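PDB 3HRG: DUF3822 family protein from Bacteroides thetaiotaomicron VPI-5482, which is of unknown function but has an actin-like ATPase fold, so it may be related to the sugar kinase, Hsp70 and actin superfamily. Local coordinates for residues 3-8 / 64-69; 10-15 / 25-30; 121-126 / 138-143; 144-149 / 251-256. All coordinates share one frame; numbering follows the deposited sequence.

Contact 1: residues 3-8 / 64-69; sequences IDFTKS and YSYKRV. With EDO (1,2-ethanediol), chain C.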
loop_
_atom_site.group_PDB
_atom_site.type_symbol
_atom_site.label_atom_id
_atom_site.label_comp_id
_atom_site.label_asym_id
_atom_site.label_seq_id
_atom_site.Cartn_x
_atom_site.Cartn_y
_atom_site.Cartn_z
ATOM N N ILE A 3 16.494 -1.361 -19.317
ATOM C CA ILE A 3 15.690 -0.263 -19.785
ATOM C C ILE A 3 16.463 0.646 -20.745
ATOM O O ILE A 3 17.575 1.069 -20.436
ATOM C CB ILE A 3 15.202 0.578 -18.586
ATOM C CG1 ILE A 3 14.299 -0.275 -17.662
ATOM C CG2 ILE A 3 14.448 1.848 -19.072
ATOM C CD1 ILE A 3 12.968 -0.775 -18.399
ATOM N N ASP A 4 15.886 0.889 -21.920
ATOM C CA ASP A 4 16.435 1.827 -22.864
ATOM C C ASP A 4 15.751 3.126 -22.442
ATOM O O ASP A 4 14.575 3.327 -22.719
ATOM C CB ASP A 4 16.118 1.448 -24.309
ATOM C CG ASP A 4 16.572 2.519 -25.316
ATOM O OD1 ASP A 4 16.894 3.669 -24.894
ATOM O OD2 ASP A 4 16.611 2.205 -26.528
ATOM N N PHE A 5 16.478 4.008 -21.757
ATOM C CA PHE A 5 15.879 5.260 -21.281
ATOM C C PHE A 5 15.443 6.236 -22.372
ATOM O O PHE A 5 14.591 7.112 -22.102
ATOM C CB PHE A 5 16.761 5.955 -20.245
ATOM C CG PHE A 5 16.812 5.231 -18.955
ATOM C CD1 PHE A 5 15.790 5.388 -18.010
ATOM C CD2 PHE A 5 17.838 4.363 -18.674
ATOM C CE1 PHE A 5 15.832 4.685 -16.808
ATOM C CE2 PHE A 5 17.874 3.688 -17.475
ATOM C CZ PHE A 5 16.875 3.865 -16.548
ATOM N N THR A 6 15.957 6.077 -23.583
ATOM C CA THR A 6 15.514 6.936 -24.690
ATOM C C THR A 6 14.088 6.569 -25.121
ATOM O O THR A 6 13.483 7.341 -25.849
ATOM C CB THR A 6 16.469 6.952 -25.902
ATOM O OG1 THR A 6 16.458 5.693 -26.585
ATOM C CG2 THR A 6 17.851 7.302 -25.435
ATOM N N LYS A 7 13.558 5.422 -24.652
ATOM C CA LYS A 7 12.174 5.019 -24.936
ATOM C C LYS A 7 11.244 5.329 -23.740
ATOM O O LYS A 7 10.096 4.857 -23.709
ATOM C CB LYS A 7 12.120 3.530 -25.293
ATOM C CG LYS A 7 12.883 3.148 -26.585
ATOM C CD LYS A 7 12.974 1.621 -26.797
ATOM C CE LYS A 7 13.634 1.245 -28.137
ATOM N NZ LYS A 7 12.845 1.829 -29.276
ATOM N N SER A 8 11.720 6.125 -22.771
ATOM C CA SER A 8 10.936 6.432 -21.568
ATOM C C SER A 8 9.522 6.967 -21.824
ATOM O O SER A 8 8.608 6.672 -21.026
ATOM C CB SER A 8 11.677 7.427 -20.664
ATOM O OG SER A 8 11.842 8.659 -21.335
ATOM N N TYR A 64 13.479 12.147 -16.746
ATOM C CA TYR A 64 13.077 11.725 -18.111
ATOM C C TYR A 64 11.544 11.839 -18.214
ATOM O O TYR A 64 10.845 11.871 -17.189
ATOM C CB TYR A 64 13.539 10.263 -18.393
ATOM C CG TYR A 64 14.991 10.065 -18.830
ATOM C CD1 TYR A 64 16.043 10.014 -17.908
ATOM C CD2 TYR A 64 15.317 9.933 -20.198
ATOM C CE1 TYR A 64 17.391 9.894 -18.323
ATOM C CE2 TYR A 64 16.644 9.779 -20.634
ATOM C CZ TYR A 64 17.672 9.748 -19.688
ATOM O OH TYR A 64 18.963 9.595 -20.138
ATOM N N SER A 65 11.010 11.914 -19.429
ATOM C CA SER A 65 9.557 11.954 -19.611
ATOM C C SER A 65 9.017 10.545 -19.776
ATOM O O SER A 65 9.529 9.776 -20.578
ATOM C CB SER A 65 9.174 12.778 -20.825
ATOM O OG SER A 65 9.665 14.090 -20.640
ATOM N N TYR A 66 7.978 10.228 -19.005
ATOM C CA TYR A 66 7.307 8.926 -19.035
ATOM C C TYR A 66 5.907 9.062 -19.596
ATOM O O TYR A 66 5.359 10.149 -19.615
ATOM C CB TYR A 66 7.275 8.311 -17.634
ATOM C CG TYR A 66 8.671 8.022 -17.167
ATOM C CD1 TYR A 66 9.315 6.846 -17.550
ATOM C CD2 TYR A 66 9.394 8.948 -16.414
ATOM C CE1 TYR A 66 10.653 6.583 -17.154
ATOM C CE2 TYR A 66 10.727 8.704 -16.036
ATOM C CZ TYR A 66 11.345 7.532 -16.400
ATOM O OH TYR A 66 12.660 7.260 -16.033
ATOM N N LYS A 67 5.374 7.970 -20.123
ATOM C CA LYS A 67 4.012 7.966 -20.645
ATOM C C LYS A 67 3.027 8.161 -19.498
ATOM O O LYS A 67 2.043 8.882 -19.650
ATOM C CB LYS A 67 3.662 6.632 -21.320
ATOM C CG LYS A 67 2.292 6.655 -22.011
ATOM C CD LYS A 67 1.999 5.328 -22.648
ATOM C CE LYS A 67 0.625 5.287 -23.332
ATOM N NZ LYS A 67 0.598 6.148 -24.556
ATOM N N ARG A 68 3.334 7.537 -18.365
ATOM C CA ARG A 68 2.482 7.579 -17.187
ATOM C C ARG A 68 3.313 7.497 -15.924
ATOM O O ARG A 68 4.362 6.840 -15.903
ATOM C CB ARG A 68 1.491 6.417 -17.217
ATOM C CG ARG A 68 0.636 6.298 -15.959
ATOM C CD ARG A 68 -0.421 5.242 -16.050
ATOM N NE ARG A 68 -1.406 5.523 -17.089
ATOM C CZ ARG A 68 -2.564 4.885 -17.172
ATOM N NH1 ARG A 68 -2.866 3.973 -16.258
ATOM N NH2 ARG A 68 -3.423 5.176 -18.139
ATOM N N VAL A 69 2.852 8.192 -14.899
ATOM C CA VAL A 69 3.493 8.190 -13.605
ATOM C C VAL A 69 2.460 7.903 -12.524
ATOM O O VAL A 69 1.498 8.680 -12.373
ATOM C CB VAL A 69 4.185 9.515 -13.273
ATOM C CG1 VAL A 69 4.843 9.384 -11.857
ATOM C CG2 VAL A 69 5.213 9.883 -14.345
HETATM C C1 EDO C . 2.507 13.038 -16.195
HETATM O O1 EDO C . 2.908 14.285 -15.603
HETATM C C2 EDO C . 3.633 12.036 -16.272
HETATM O O2 EDO C . 4.112 11.936 -17.620
#
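Phe5 of the N-terminal segment packs against Tyr64 and Tyr66, and Ser8 adds a hydrogen bond to Ser65. At the start of the segment, Ile3 CG2 lies 3.8 Å above the plane of the Phe5 ring, over its centre. Asp4 OD1 accepts from the backbone N of Thr6, an Asx turn at the start of the 3-10 segment that holds Phe5 and Ser8, and from Thr6 OG1 as well; both donors come from one face of the carboxylate.

Phe5 CB sits over one face of the Tyr64 ring, offset toward the rim and 4.1 Å from the ring centroid, a CH-pi contact. The two rings lie oblique to each other, planes 40° apart. Phenylalanine suits the place, for its ring edge also meets the Tyr66 hydroxyl, with OH 4.1 Å from Phe5 CD1.

Ser8 carries the polar part of the contact. With OG between the backbone N and the carbonyl carbon (chi1 63°), the hydroxyl donates to Ser65 O at 2.7 Å, tilted 28° from the carbonyl plane. Serine is small enough to be buried here, its CB lying 3.8 Å from Tyr66 CE1. Ser8 O in turn receives a nearly straight CA-H...O contact from Tyr66 CA at 3.3 Å.

A 1,2-ethanediol, probably from the crystallisation liquor, donates through O2 to Tyr66 O (3.0 Å) and also bonds Glu137 N. The Tyr66 hydroxyl is hydrogen-bonded to Phe61 O. Phe5 and Tyr66 both pack on Ile26 of strand 22-28, Phe5 also reaches Leu37 of strand 33-40, and Tyr66 touches Leu13 of strand 12-17, placing this surface contact at the entry to strand 68-73.

Contact 2: residues 10-15 / 25-30; sequences QYTLSI and SIYNPI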
loop_
_atom_site.group_PDB
_atom_site.type_symbol
_atom_site.label_atom_id
_atom_site.label_comp_id
_atom_site.label_asym_id
_atom_site.label_seq_id
_atom_site.Cartn_x
_atom_site.Cartn_y
_atom_site.Cartn_z
ATOM N N GLN A 10 7.362 5.936 -23.755
ATOM C CA GLN A 10 6.415 4.821 -23.874
ATOM C C GLN A 10 6.189 4.038 -22.577
ATOM O O GLN A 10 5.336 3.155 -22.536
ATOM C CB GLN A 10 6.919 3.839 -24.926
ATOM C CG GLN A 10 6.728 4.363 -26.330
ATOM C CD GLN A 10 7.197 3.379 -27.356
ATOM O OE1 GLN A 10 8.389 3.023 -27.371
ATOM N NE2 GLN A 10 6.266 2.937 -28.245
ATOM N N TYR A 11 6.947 4.365 -21.531
ATOM C CA TYR A 11 6.963 3.588 -20.312
ATOM C C TYR A 11 6.268 4.262 -19.128
ATOM O O TYR A 11 6.019 5.469 -19.139
ATOM C CB TYR A 11 8.390 3.203 -19.926
ATOM C CG TYR A 11 9.229 2.535 -20.998
ATOM C CD1 TYR A 11 8.660 1.769 -22.016
ATOM C CD2 TYR A 11 10.609 2.600 -20.939
ATOM C CE1 TYR A 11 9.466 1.142 -22.992
ATOM C CE2 TYR A 11 11.430 1.957 -21.897
ATOM C CZ TYR A 11 10.844 1.226 -22.915
ATOM O OH TYR A 11 11.651 0.613 -23.870
ATOM N N THR A 12 5.967 3.427 -18.139
ATOM C CA THR A 12 5.261 3.851 -16.939
ATOM C C THR A 12 6.230 3.816 -15.772
ATOM O O THR A 12 6.875 2.803 -15.544
ATOM C CB THR A 12 4.031 2.945 -16.657
ATOM O OG1 THR A 12 3.088 3.076 -17.714
ATOM C CG2 THR A 12 3.310 3.321 -15.331
ATOM N N LEU A 13 6.341 4.931 -15.062
ATOM C CA LEU A 13 7.158 5.031 -13.861
ATOM C C LEU A 13 6.231 4.886 -12.662
ATOM O O LEU A 13 5.250 5.607 -12.580
ATOM C CB LEU A 13 7.798 6.405 -13.766
ATOM C CG LEU A 13 8.636 6.759 -12.525
ATOM C CD1 LEU A 13 9.821 5.793 -12.434
ATOM C CD2 LEU A 13 9.066 8.220 -12.574
ATOM N N SER A 14 6.563 4.007 -11.725
ATOM C CA SER A 14 5.759 3.847 -10.498
ATOM C C SER A 14 6.678 4.160 -9.342
ATOM O O SER A 14 7.829 3.695 -9.306
ATOM C CB SER A 14 5.141 2.476 -10.369
ATOM O OG SER A 14 4.240 2.234 -11.422
ATOM N N ILE A 15 6.175 4.992 -8.439
ATOM C CA ILE A 15 6.907 5.478 -7.292
ATOM C C ILE A 15 6.170 5.151 -6.027
ATOM O O ILE A 15 4.992 5.522 -5.905
ATOM C CB ILE A 15 7.038 7.025 -7.337
ATOM C CG1 ILE A 15 7.792 7.506 -8.600
ATOM C CG2 ILE A 15 7.788 7.554 -6.103
ATOM C CD1 ILE A 15 7.845 9.012 -8.775
ATOM N N SER A 25 9.907 1.818 -10.062
ATOM C CA SER A 25 9.948 0.782 -11.080
ATOM C C SER A 25 9.477 1.360 -12.408
ATOM O O SER A 25 8.653 2.271 -12.452
ATOM C CB SER A 25 9.130 -0.433 -10.717
ATOM O OG SER A 25 7.775 -0.072 -10.636
ATOM N N ILE A 26 10.015 0.805 -13.475
ATOM C CA ILE A 26 9.701 1.202 -14.836
ATOM C C ILE A 26 9.082 -0.020 -15.508
ATOM O O ILE A 26 9.653 -1.105 -15.463
ATOM C CB ILE A 26 10.974 1.745 -15.562
ATOM C CG1 ILE A 26 11.392 3.065 -14.907
ATOM C CG2 ILE A 26 10.678 1.968 -17.030
ATOM C CD1 ILE A 26 12.551 3.781 -15.569
ATOM N N TYR A 27 7.884 0.160 -16.070
ATOM C CA TYR A 27 7.126 -0.857 -16.753
ATOM C C TYR A 27 7.053 -0.520 -18.250
ATOM O O TYR A 27 6.696 0.598 -18.622
ATOM C CB TYR A 27 5.713 -0.978 -16.170
ATOM C CG TYR A 27 4.766 -1.819 -17.000
ATOM C CD1 TYR A 27 4.860 -3.205 -17.021
ATOM C CD2 TYR A 27 3.774 -1.224 -17.773
ATOM C CE1 TYR A 27 3.998 -3.976 -17.785
ATOM C CE2 TYR A 27 2.907 -1.985 -18.539
ATOM C CZ TYR A 27 3.030 -3.353 -18.545
ATOM O OH TYR A 27 2.182 -4.087 -19.316
ATOM N N ASN A 28 7.405 -1.513 -19.070
ATOM C CA ASN A 28 7.419 -1.442 -20.525
ATOM C C ASN A 28 6.220 -2.224 -21.028
ATOM O O ASN A 28 6.235 -3.434 -20.941
ATOM C CB ASN A 28 8.732 -2.041 -21.067
ATOM C CG ASN A 28 8.823 -2.017 -22.594
ATOM O OD1 ASN A 28 7.828 -1.787 -23.282
ATOM N ND2 ASN A 28 10.010 -2.278 -23.124
ATOM N N PRO A 29 5.171 -1.545 -21.537
ATOM C CA PRO A 29 4.012 -2.312 -22.055
ATOM C C PRO A 29 4.236 -2.879 -23.449
ATOM O O PRO A 29 3.486 -3.751 -23.860
ATOM C CB PRO A 29 2.901 -1.260 -22.153
ATOM C CG PRO A 29 3.638 0.001 -22.484
ATOM C CD PRO A 29 4.970 -0.093 -21.706
ATOM N N ILE A 30 5.242 -2.373 -24.172
ATOM C CA ILE A 30 5.521 -2.808 -25.546
ATOM C C ILE A 30 6.014 -4.250 -25.541
ATOM O O ILE A 30 5.467 -5.086 -26.255
ATOM C CB ILE A 30 6.542 -1.867 -26.285
ATOM C CG1 ILE A 30 6.058 -0.404 -26.308
ATOM C CG2 ILE A 30 6.750 -2.337 -27.681
ATOM C CD1 ILE A 30 4.633 -0.181 -26.900
HETATM O O HOH W 1 10.395 -0.769 -25.966
#
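Thr12 and Tyr27 form a hydrogen-bonded pair in the antiparallel beta hairpin of strands 12-17 and 22-28, part of the mixed sheet with order 3-2-1-4-5 found in actin-like ATPases. Thr12 N to Tyr27 O (3.0 Å) and its reciprocal bond are repeated by Ser14 and Ser25, while Leu13 and Ile26 make the non-hydrogen-bonded pair between them.

On the Leu13 face the aliphatic branches meet. Leu13 CD1 lies 4.0 Å from Ile26 CG1, and the other branch, Ile26 CG2, meets Tyr11 CB at 3.9 Å. Beta-branched isoleucine thus serves two neighbours at once. On the opposite face, with Thr12 and Tyr27, the two serines make a small pair: Ser14 CB rests 3.7 Å from Ser25 OG, and Met250 of helix 248-255 touches both.

Beyond the Thr12-Tyr27 pair, the Tyr11 ring crosses the Asn28 side chain obliquely, with ring and amide planes 39° apart. Asn28 has CG anti to the backbone N (chi1 179°), which brings CG to 3.2 Å from Tyr11 CE1. Pro29 CD fits against Gln10 O, and Ile30 crosses the Gln10 side chain at about a right angle. A water at the edge of the Tyr11 ring bridges the polar tips, 2.8 Å from Tyr11 OH and accepting from Asn28 ND2.

Contact 3: residues 121-126 / 138-143; sequences FGIDKS and ARFYSQ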
loop_
_atom_site.group_PDB
_atom_site.type_symbol
_atom_site.label_atom_id
_atom_site.label_comp_id
_atom_site.label_asym_id
_atom_site.label_seq_id
_atom_site.Cartn_x
_atom_site.Cartn_y
_atom_site.Cartn_z
ATOM N N PHE A 121 -7.567 8.924 1.381
ATOM C CA PHE A 121 -6.200 8.913 1.919
ATOM C C PHE A 121 -5.558 10.307 1.957
ATOM O O PHE A 121 -5.855 11.182 1.166
ATOM C CB PHE A 121 -5.316 7.916 1.126
ATOM C CG PHE A 121 -5.031 8.314 -0.307
ATOM C CD1 PHE A 121 -5.938 8.032 -1.327
ATOM C CD2 PHE A 121 -3.843 8.960 -0.647
ATOM C CE1 PHE A 121 -5.675 8.393 -2.654
ATOM C CE2 PHE A 121 -3.581 9.319 -1.971
ATOM C CZ PHE A 121 -4.501 9.021 -2.974
ATOM N N GLY A 122 -4.661 10.483 2.908
ATOM C CA GLY A 122 -3.988 11.754 3.069
ATOM C C GLY A 122 -2.616 11.725 2.427
ATOM O O GLY A 122 -1.978 10.671 2.330
ATOM N N ILE A 123 -2.174 12.885 1.983
ATOM C CA ILE A 123 -0.830 13.029 1.452
ATOM C C ILE A 123 -0.296 14.372 1.947
ATOM O O ILE A 123 -1.036 15.378 2.011
ATOM C CB ILE A 123 -0.799 12.936 -0.094
ATOM C CG1 ILE A 123 0.648 12.968 -0.630
ATOM C CG2 ILE A 123 -1.619 14.076 -0.732
ATOM C CD1 ILE A 123 0.707 12.831 -2.160
ATOM N N ASP A 124 0.970 14.406 2.345
ATOM C CA ASP A 124 1.567 15.654 2.795
ATOM C C ASP A 124 1.465 16.687 1.653
ATOM O O ASP A 124 1.805 16.376 0.506
ATOM C CB ASP A 124 3.004 15.400 3.190
ATOM C CG ASP A 124 3.720 16.652 3.541
ATOM O OD1 ASP A 124 3.382 17.331 4.566
ATOM O OD2 ASP A 124 4.605 16.977 2.759
ATOM N N LYS A 125 1.014 17.895 1.954
ATOM C CA LYS A 125 0.812 18.919 0.922
ATOM C C LYS A 125 2.098 19.382 0.237
ATOM O O LYS A 125 2.089 19.628 -0.952
ATOM C CB LYS A 125 0.059 20.117 1.492
ATOM C CG LYS A 125 -0.222 21.220 0.509
ATOM C CD LYS A 125 -1.257 22.218 1.092
ATOM C CE LYS A 125 -1.496 23.389 0.130
ATOM N NZ LYS A 125 -2.532 24.365 0.644
ATOM N N SER A 126 3.173 19.553 0.998
ATOM C CA SER A 126 4.468 19.930 0.432
ATOM C C SER A 126 4.928 18.858 -0.572
ATOM O O SER A 126 5.464 19.172 -1.639
ATOM C CB SER A 126 5.521 20.052 1.528
ATOM O OG SER A 126 5.181 21.068 2.437
ATOM N N ALA A 138 0.348 13.017 -13.043
ATOM C CA ALA A 138 0.574 11.812 -12.242
ATOM C C ALA A 138 -0.723 11.308 -11.625
ATOM O O ALA A 138 -1.626 12.119 -11.339
ATOM C CB ALA A 138 1.521 12.118 -11.112
ATOM N N ARG A 139 -0.830 9.993 -11.459
ATOM C CA ARG A 139 -1.991 9.428 -10.809
ATOM C C ARG A 139 -1.538 9.087 -9.397
ATOM O O ARG A 139 -0.515 8.402 -9.207
ATOM C CB ARG A 139 -2.519 8.214 -11.554
ATOM C CG ARG A 139 -2.829 8.533 -13.009
ATOM C CD ARG A 139 -3.604 7.432 -13.707
ATOM N NE ARG A 139 -3.141 6.101 -13.356
ATOM C CZ ARG A 139 -3.553 4.989 -13.955
ATOM N NH1 ARG A 139 -4.392 5.066 -14.986
ATOM N NH2 ARG A 139 -3.099 3.811 -13.537
ATOM N N PHE A 140 -2.291 9.566 -8.405
ATOM C CA PHE A 140 -1.958 9.320 -6.974
ATOM C C PHE A 140 -2.825 8.236 -6.354
ATOM O O PHE A 140 -4.054 8.286 -6.486
ATOM C CB PHE A 140 -2.144 10.575 -6.163
ATOM C CG PHE A 140 -1.156 11.656 -6.493
ATOM C CD1 PHE A 140 -1.359 12.465 -7.579
ATOM C CD2 PHE A 140 -0.014 11.824 -5.706
ATOM C CE1 PHE A 140 -0.438 13.453 -7.909
ATOM C CE2 PHE A 140 0.921 12.807 -6.031
ATOM C CZ PHE A 140 0.688 13.626 -7.101
ATOM N N TYR A 141 -2.181 7.283 -5.676
ATOM C CA TYR A 141 -2.893 6.194 -5.023
ATOM C C TYR A 141 -2.446 5.974 -3.626
ATOM O O TYR A 141 -1.310 6.231 -3.290
ATOM C CB TYR A 141 -2.607 4.860 -5.710
ATOM C CG TYR A 141 -3.014 4.814 -7.158
ATOM C CD1 TYR A 141 -4.300 4.411 -7.532
ATOM C CD2 TYR A 141 -2.116 5.159 -8.150
ATOM C CE1 TYR A 141 -4.681 4.379 -8.849
ATOM C CE2 TYR A 141 -2.481 5.137 -9.475
ATOM C CZ TYR A 141 -3.762 4.743 -9.819
ATOM O OH TYR A 141 -4.072 4.720 -11.127
ATOM N N SER A 142 -3.373 5.498 -2.813
ATOM C CA SER A 142 -3.048 4.980 -1.523
ATOM C C SER A 142 -2.433 3.642 -1.863
ATOM O O SER A 142 -2.865 2.990 -2.835
ATOM C CB SER A 142 -4.328 4.701 -0.704
ATOM O OG SER A 142 -4.068 3.948 0.489
ATOM N N GLN A 143 -1.439 3.198 -1.104
ATOM C CA GLN A 143 -0.847 1.866 -1.322
ATOM C C GLN A 143 -1.942 0.790 -1.145
ATOM O O GLN A 143 -1.906 -0.255 -1.812
ATOM C CB GLN A 143 0.329 1.627 -0.389
ATOM C CG GLN A 143 0.941 0.252 -0.515
ATOM C CD GLN A 143 1.965 -0.052 0.505
ATOM O OE1 GLN A 143 1.741 0.161 1.695
ATOM N NE2 GLN A 143 3.082 -0.652 0.071
#
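Strands 121-124 and 139-142 run at 119° to each other, with their axes 7.8 Å apart at closest approach, and no hydrogen bond joins the two segments. They belong to different sheets and meet through Phe121 laid against backbone and Ile123 against a phenyl ring; the nearest CA atoms, those of Phe121 and Ser142, are 6.1 Å apart.

Phe121 makes most of the contact. Its CG stands between the backbone N and the carbonyl carbon (chi1 68°), and the ring lies with one face against the chain at 141-142. Ser142 N is 3.6 Å above the ring plane, over its centre, while Tyr141 C sits over the same face nearer the rim. Ser142 CB adds an off-centre CH-pi contact, 4.1 Å from the ring centroid. The small Ser142 is consistent with so close an approach of the ring to the main chain. At the ring edge, Phe140 O lies 3.6 Å from Phe121 CZ.

Farther along, Ile123 extends fully, and its CD1 touches Phe140 CD2 at 3.8 Å, the two side chains crossing at about a right angle. Here the isoleucine tip and the phenyl ring make a purely apolar contact.

Asn110 of strand 105-112 bonds both Phe140 O and Ser142 N, supplying polar partners to this backbone beside the phenylalanine. Phe140 also packs on Met108 of that strand, on Ile71 of strand 68-73 and on Tyr128 of helix 125-134.

Contact 4: residues 144-149 / 251-256; sequences STPLIE and QALLTC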
loop_
_atom_site.group_PDB
_atom_site.type_symbol
_atom_site.label_atom_id
_atom_site.label_comp_id
_atom_site.label_asym_id
_atom_site.label_seq_id
_atom_site.Cartn_x
_atom_site.Cartn_y
_atom_site.Cartn_z
ATOM N N SER A 144 -2.916 1.062 -0.272
ATOM C CA SER A 144 -4.037 0.161 -0.053
ATOM C C SER A 144 -4.889 -0.135 -1.305
ATOM O O SER A 144 -5.461 -1.226 -1.413
ATOM C CB SER A 144 -4.927 0.693 1.039
ATOM O OG SER A 144 -4.266 0.682 2.298
ATOM N N THR A 145 -4.946 0.801 -2.251
ATOM C CA THR A 145 -5.750 0.615 -3.471
ATOM C C THR A 145 -5.304 -0.602 -4.333
ATOM O O THR A 145 -6.107 -1.534 -4.525
ATOM C CB THR A 145 -5.851 1.926 -4.224
ATOM O OG1 THR A 145 -6.504 2.880 -3.371
ATOM C CG2 THR A 145 -6.603 1.749 -5.553
ATOM N N PRO A 146 -4.054 -0.619 -4.844
ATOM C CA PRO A 146 -3.641 -1.824 -5.557
ATOM C C PRO A 146 -3.586 -3.076 -4.670
ATOM O O PRO A 146 -3.801 -4.159 -5.182
ATOM C CB PRO A 146 -2.219 -1.473 -6.053
ATOM C CG PRO A 146 -1.810 -0.294 -5.183
ATOM C CD PRO A 146 -3.027 0.445 -4.952
ATOM N N LEU A 147 -3.286 -2.945 -3.373
ATOM C CA LEU A 147 -3.218 -4.114 -2.505
ATOM C C LEU A 147 -4.591 -4.796 -2.384
ATOM O O LEU A 147 -4.690 -6.011 -2.487
ATOM C CB LEU A 147 -2.633 -3.791 -1.131
ATOM C CG LEU A 147 -1.126 -3.526 -1.022
ATOM C CD1 LEU A 147 -0.713 -3.271 0.431
ATOM C CD2 LEU A 147 -0.305 -4.675 -1.578
ATOM N N ILE A 148 -5.635 -4.006 -2.221
ATOM C CA ILE A 148 -6.998 -4.539 -2.122
ATOM C C ILE A 148 -7.411 -5.211 -3.408
ATOM O O ILE A 148 -7.939 -6.322 -3.374
ATOM C CB ILE A 148 -8.006 -3.438 -1.773
ATOM C CG1 ILE A 148 -7.796 -3.046 -0.324
ATOM C CG2 ILE A 148 -9.445 -3.925 -2.003
ATOM C CD1 ILE A 148 -8.503 -1.788 0.117
ATOM N N GLU A 149 -7.126 -4.586 -4.555
ATOM C CA GLU A 149 -7.479 -5.223 -5.830
ATOM C C GLU A 149 -6.763 -6.577 -6.009
ATOM O O GLU A 149 -7.356 -7.575 -6.437
ATOM C CB GLU A 149 -7.167 -4.313 -7.015
ATOM C CG GLU A 149 -7.911 -3.016 -6.927
ATOM C CD GLU A 149 -7.912 -2.211 -8.196
ATOM O OE1 GLU A 149 -7.291 -2.632 -9.194
ATOM O OE2 GLU A 149 -8.587 -1.158 -8.181
ATOM N N GLN A 251 4.108 -5.523 -7.417
ATOM C CA GLN A 251 3.529 -6.734 -8.001
ATOM C C GLN A 251 2.017 -6.491 -8.109
ATOM O O GLN A 251 1.420 -6.740 -9.168
ATOM C CB GLN A 251 3.833 -7.973 -7.147
ATOM N N ALA A 252 1.432 -5.973 -7.019
ATOM C CA ALA A 252 0.014 -5.608 -6.962
ATOM C C ALA A 252 -0.329 -4.515 -7.988
ATOM O O ALA A 252 -1.251 -4.679 -8.800
ATOM C CB ALA A 252 -0.345 -5.137 -5.562
ATOM N N LEU A 253 0.423 -3.411 -7.956
ATOM C CA LEU A 253 0.193 -2.295 -8.882
ATOM C C LEU A 253 0.343 -2.725 -10.351
ATOM O O LEU A 253 -0.316 -2.151 -11.226
ATOM C CB LEU A 253 1.140 -1.120 -8.577
ATOM C CG LEU A 253 0.912 0.181 -9.367
ATOM C CD1 LEU A 253 -0.406 0.864 -8.999
ATOM C CD2 LEU A 253 2.069 1.123 -9.146
ATOM N N LEU A 254 1.210 -3.711 -10.617
ATOM C CA LEU A 254 1.431 -4.221 -11.983
ATOM C C LEU A 254 0.281 -5.109 -12.479
ATOM O O LEU A 254 0.007 -5.147 -13.681
ATOM C CB LEU A 254 2.754 -4.995 -12.072
ATOM N N THR A 255 -0.381 -5.817 -11.564
ATOM C CA THR A 255 -1.501 -6.699 -11.915
ATOM C C THR A 255 -2.804 -5.971 -12.313
ATOM O O THR A 255 -3.658 -6.571 -12.974
ATOM C CB THR A 255 -1.825 -7.679 -10.735
ATOM N N CYS A 256 -2.937 -4.688 -11.954
ATOM C CA CYS A 256 -4.166 -3.906 -12.197
ATOM C C CYS A 256 -4.060 -2.757 -13.214
ATOM O O CYS A 256 -2.979 -2.447 -13.724
ATOM C CB CYS A 256 -4.599 -3.304 -10.863
ATOM S SG CYS A 256 -3.430 -2.048 -10.281
#
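Apolar packing dominates where Pro146 meets Ala252 and Leu253, and here the segments 144-149 and 251-255 of two helices cross at 72°, their axes 8.1 Å apart at closest approach. Pro146 CB lies 3.8 Å from Leu253 N and 4.2 Å from Leu253 CD1, so this one ring carbon meets both backbone and side chain. Ala252 CB is 4.1 Å from Pro146 CB and 4.0 Å from Leu147 CD2. A methyl group suits this point, since the backbones approach closely at Pro146 and Leu253. Proline fits the first turn of helix 144-154, where its missing N-H costs no helical hydrogen bond.

Polar atoms enter by van der Waals contact. Pro146 O lies 3.6 Å from the Ala252 methyl. Glu149 extends beyond CG to bring OE1 within 3.2 Å of Cys256 CB. The Cys256 sulfur, set between its own backbone N and carbonyl carbon (chi1 68°), lies 4.4 Å from Pro146 CB.

Around the contact, Leu147 also touches Tyr175 of strand 171-178, and Tyr150 of helix 144-154 packs on Ala252. No hydrogen bond or salt bridge spans the segments, so the association rests on apolar burial and close fit, and Glu149 OE1 adds only a van der Waals contact with Cys256 CB.

In the fold
From the N terminus, contact 1 closes a long loop by bringing residues 3-8 to the start of strand 68-73, and contact 2, a short hairpin, is nested inside it. The two touch through Lys67 N and Tyr11 O, and strand 12-17 lies between strands 22-28 and 68-73 in the sheet. Contact 3 then closes its own loop through helix 125-134 and links the three-stranded sheet to strand 139-142, which pairs with strand 68-73 through Val69 and Arg139. Contact 4 begins directly afterward and spans about a hundred residues, including the second five-stranded sheet, before helix 248-255 returns to meet contact 2 at Ser14. No loops cross.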